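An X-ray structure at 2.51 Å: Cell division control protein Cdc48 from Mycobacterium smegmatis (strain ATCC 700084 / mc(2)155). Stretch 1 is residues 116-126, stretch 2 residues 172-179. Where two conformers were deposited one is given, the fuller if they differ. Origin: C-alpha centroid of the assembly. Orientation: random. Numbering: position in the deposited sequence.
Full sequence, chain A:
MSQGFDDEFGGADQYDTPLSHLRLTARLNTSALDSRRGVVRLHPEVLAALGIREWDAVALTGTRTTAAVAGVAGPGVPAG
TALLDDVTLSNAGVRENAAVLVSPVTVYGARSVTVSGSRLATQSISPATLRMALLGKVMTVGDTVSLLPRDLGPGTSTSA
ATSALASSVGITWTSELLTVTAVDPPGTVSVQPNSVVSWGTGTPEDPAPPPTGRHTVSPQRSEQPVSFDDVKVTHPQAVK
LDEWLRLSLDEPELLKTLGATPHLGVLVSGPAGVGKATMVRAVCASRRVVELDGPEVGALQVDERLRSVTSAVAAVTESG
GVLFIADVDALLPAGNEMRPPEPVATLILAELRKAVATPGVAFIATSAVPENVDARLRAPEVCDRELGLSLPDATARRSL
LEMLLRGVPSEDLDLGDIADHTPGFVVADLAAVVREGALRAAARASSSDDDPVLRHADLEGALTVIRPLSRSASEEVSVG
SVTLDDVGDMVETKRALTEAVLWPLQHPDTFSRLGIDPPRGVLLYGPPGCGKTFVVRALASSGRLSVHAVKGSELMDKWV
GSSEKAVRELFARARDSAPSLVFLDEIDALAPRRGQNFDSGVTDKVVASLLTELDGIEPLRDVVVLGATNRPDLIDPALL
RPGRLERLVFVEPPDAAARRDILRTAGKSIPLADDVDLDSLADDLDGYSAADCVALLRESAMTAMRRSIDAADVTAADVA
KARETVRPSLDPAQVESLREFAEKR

Stretch 1, residues 116-126: SGSRLATQSIS
Stretch 2 (172-179) TWTSELLT

Stretch 1 enters as extended chain and turns into a short helix; stretch 2 runs as irregular loop until its last residues join a strand that continues later in the chain. Ser116 (phi/psi -123/145) and Thr179 (-124/145) form an antiparallel hydrogen-bonded pair with CA atoms 5.3 Å apart. Two bonds close it: Ser116 N donates to Thr179 O at 2.8 Å, and Thr179 N donates to Ser116 O at 3.2 Å, with N-H...O angles of 150° and 162°. The next register pair, Gly117 CA and Leu178 CA, stands at 5.2 Å. Gly117 is fully extended at -159/-165, Ser118 bends at -71/163, and residues 119-124 are helical. Ile125 (-110/115) leaves the helix, although its N still bonds Ala121 O at 3.0 Å, and Ser126 (-70/154) occupies the N-cap position of a following helix. In stretch 2, Trp173 (-69/168) and Thr174 (-109/-179) are extended, Ser175 kinks at -96/71, and Glu176 (-111/131) leads toward the strand through Leu177 (-76/126).

The rule at the center is a carboxylate held at the start of a helix. Glu176 points its CA-to-CB bond toward stretch 1 and extends through chi1 t and chi2 t, with chi3 at -17°. Its OE2 accepts two bonds from one residue: Ser118 N at 3.0 Å and Ser118 OG at 2.6 Å, the serine being in the p rotamer. Backbone and hydroxyl thus converge on a single oxygen, while Glu176 OE1 lies 3.2 Å from Ala121 CB, on the first helical turn. Ser118 O in turn receives Thr122 N at 3.1 Å and Thr122 OG1 at 2.6 Å, Thr122 being m, so Ser118 ties the carboxylate to the helix.

Glycine at 117 fits a tight space. Gly117 CA is 3.8 Å from Leu178 CD2, and an ideal CB on Gly117 would come within 2.7 Å of Leu178 CD2, a clash. Leu178 is m,t, with its CB 3.4 Å from Ser116 O. On the sheet face shared by Ser116 (t) and Thr179 (p), Ser116 CB approaches Thr179 OG1 to 3.7 Å, a contact beside the backbone pair.

At the other end the chemistry is apolar. Ile125, m,t and directed toward stretch 2, places CD1 4.0 Å from Trp173 CB. Trp173 has chi1 p and chi2 96°; its CA-to-CB bond points sideways and its indole leads away, leaving the root of the side chain to meet the isoleucine.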

# COMPACT_ATOMS: atom_id res chain seq x y z
N SER A 116 -9.66 -8.84 -23.20
CA SER A 116 -10.24 -8.88 -24.54
C SER A 116 -11.60 -8.21 -24.55
O SER A 116 -12.35 -8.29 -23.58
CB SER A 116 -10.36 -10.32 -25.03
OG SER A 116 -10.87 -10.37 -26.35
N GLY A 117 -11.92 -7.55 -25.66
CA GLY A 117 -13.20 -6.89 -25.80
C GLY A 117 -13.56 -6.67 -27.25
O GLY A 117 -12.95 -7.26 -28.15
N SER A 118 -14.54 -5.81 -27.49
CA SER A 118 -14.96 -5.48 -28.85
C SER A 118 -13.91 -4.64 -29.55
O SER A 118 -13.03 -4.07 -28.91
CB SER A 118 -16.30 -4.74 -28.83
OG SER A 118 -16.27 -3.66 -27.91
N ARG A 119 -14.00 -4.56 -30.87
CA ARG A 119 -13.05 -3.79 -31.67
C ARG A 119 -13.17 -2.29 -31.41
O ARG A 119 -12.23 -1.53 -31.62
CB ARG A 119 -13.24 -4.08 -33.16
N LEU A 120 -14.35 -1.87 -30.94
CA LEU A 120 -14.61 -0.46 -30.67
C LEU A 120 -13.94 -0.00 -29.38
O LEU A 120 -13.32 1.06 -29.33
CB LEU A 120 -16.11 -0.19 -30.62
CG LEU A 120 -16.53 1.28 -30.71
CD1 LEU A 120 -16.19 1.85 -32.08
CD2 LEU A 120 -18.01 1.45 -30.41
N ALA A 121 -14.07 -0.81 -28.33
CA ALA A 121 -13.46 -0.49 -27.04
C ALA A 121 -11.95 -0.67 -27.11
O ALA A 121 -11.20 0.02 -26.42
CB ALA A 121 -14.05 -1.35 -25.94
N THR A 122 -11.51 -1.60 -27.95
CA THR A 122 -10.09 -1.86 -28.15
C THR A 122 -9.40 -0.66 -28.80
O THR A 122 -8.22 -0.41 -28.58
CB THR A 122 -9.88 -3.13 -29.01
OG1 THR A 122 -10.52 -4.24 -28.37
CG2 THR A 122 -8.40 -3.44 -29.17
N GLN A 123 -10.16 0.08 -29.60
CA GLN A 123 -9.61 1.23 -30.32
C GLN A 123 -9.90 2.57 -29.64
O GLN A 123 -9.25 3.57 -29.95
CB GLN A 123 -10.13 1.25 -31.76
CG GLN A 123 -9.55 0.16 -32.64
CD GLN A 123 -8.06 0.33 -32.88
OE1 GLN A 123 -7.55 1.45 -32.89
NE2 GLN A 123 -7.36 -0.79 -33.07
N SER A 124 -10.87 2.59 -28.73
CA SER A 124 -11.29 3.85 -28.11
C SER A 124 -10.82 4.03 -26.67
O SER A 124 -10.75 5.15 -26.17
CB SER A 124 -12.81 4.00 -28.18
OG SER A 124 -13.46 3.03 -27.38
N ILE A 125 -10.49 2.93 -26.00
CA ILE A 125 -10.09 2.99 -24.60
C ILE A 125 -8.61 2.67 -24.40
O ILE A 125 -8.16 1.55 -24.65
CB ILE A 125 -10.95 2.07 -23.72
CG1 ILE A 125 -12.42 2.46 -23.83
CG2 ILE A 125 -10.49 2.13 -22.27
CD1 ILE A 125 -13.36 1.59 -23.03
N SER A 126 -7.86 3.66 -23.94
CA SER A 126 -6.42 3.52 -23.74
C SER A 126 -6.11 2.61 -22.56
O SER A 126 -6.92 2.46 -21.65
CB SER A 126 -5.79 4.90 -23.50
OG SER A 126 -6.32 5.51 -22.35
N THR A 172 -14.94 8.01 -18.10
CA THR A 172 -14.83 8.13 -19.55
C THR A 172 -15.23 6.84 -20.24
O THR A 172 -15.92 6.85 -21.26
CB THR A 172 -13.39 8.50 -19.96
OG1 THR A 172 -13.02 9.74 -19.34
CG2 THR A 172 -13.28 8.64 -21.47
N TRP A 173 -14.79 5.72 -19.67
CA TRP A 173 -15.09 4.40 -20.22
C TRP A 173 -16.57 4.04 -20.09
O TRP A 173 -17.32 4.70 -19.38
CB TRP A 173 -14.24 3.34 -19.51
CG TRP A 173 -14.41 3.35 -18.02
CD1 TRP A 173 -15.25 2.55 -17.30
CD2 TRP A 173 -13.75 4.19 -17.08
NE1 TRP A 173 -15.13 2.84 -15.96
CE2 TRP A 173 -14.22 3.85 -15.80
CE3 TRP A 173 -12.79 5.21 -17.19
CZ2 TRP A 173 -13.78 4.48 -14.64
CZ3 TRP A 173 -12.35 5.84 -16.04
CH2 TRP A 173 -12.84 5.47 -14.78
N THR A 174 -16.97 2.98 -20.78
CA THR A 174 -18.36 2.53 -20.76
C THR A 174 -18.50 1.23 -19.98
O THR A 174 -17.52 0.69 -19.46
CB THR A 174 -18.91 2.34 -22.18
OG1 THR A 174 -18.09 1.41 -22.89
CG2 THR A 174 -18.92 3.67 -22.92
N SER A 175 -19.72 0.71 -19.91
CA SER A 175 -20.00 -0.51 -19.17
C SER A 175 -19.99 -1.74 -20.07
O SER A 175 -21.03 -2.33 -20.34
CB SER A 175 -21.34 -0.41 -18.45
OG SER A 175 -22.41 -0.26 -19.38
N GLU A 176 -18.80 -2.12 -20.54
CA GLU A 176 -18.67 -3.31 -21.38
C GLU A 176 -17.92 -4.42 -20.65
O GLU A 176 -16.86 -4.19 -20.07
CB GLU A 176 -17.95 -2.97 -22.69
CG GLU A 176 -17.78 -4.16 -23.62
CD GLU A 176 -17.04 -3.80 -24.89
OE1 GLU A 176 -16.94 -2.60 -25.20
OE2 GLU A 176 -16.56 -4.73 -25.58
N LEU A 177 -18.49 -5.62 -20.69
CA LEU A 177 -17.88 -6.77 -20.03
C LEU A 177 -16.70 -7.30 -20.84
O LEU A 177 -16.82 -7.59 -22.03
CB LEU A 177 -18.91 -7.87 -19.80
CG LEU A 177 -19.67 -7.86 -18.47
CD1 LEU A 177 -20.36 -6.53 -18.22
CD2 LEU A 177 -20.68 -9.00 -18.42
N LEU A 178 -15.55 -7.43 -20.18
CA LEU A 178 -14.34 -7.92 -20.82
C LEU A 178 -13.97 -9.27 -20.25
O LEU A 178 -14.53 -9.71 -19.25
CB LEU A 178 -13.19 -6.94 -20.60
CG LEU A 178 -13.48 -5.47 -20.90
CD1 LEU A 178 -12.34 -4.59 -20.42
CD2 LEU A 178 -13.73 -5.26 -22.38
N THR A 179 -13.01 -9.94 -20.88
CA THR A 179 -12.48 -11.19 -20.36
C THR A 179 -10.97 -11.11 -20.20
O THR A 179 -10.29 -10.46 -21.00
CB THR A 179 -12.84 -12.41 -21.24
OG1 THR A 179 -12.40 -12.19 -22.58
CG2 THR A 179 -14.35 -12.64 -21.24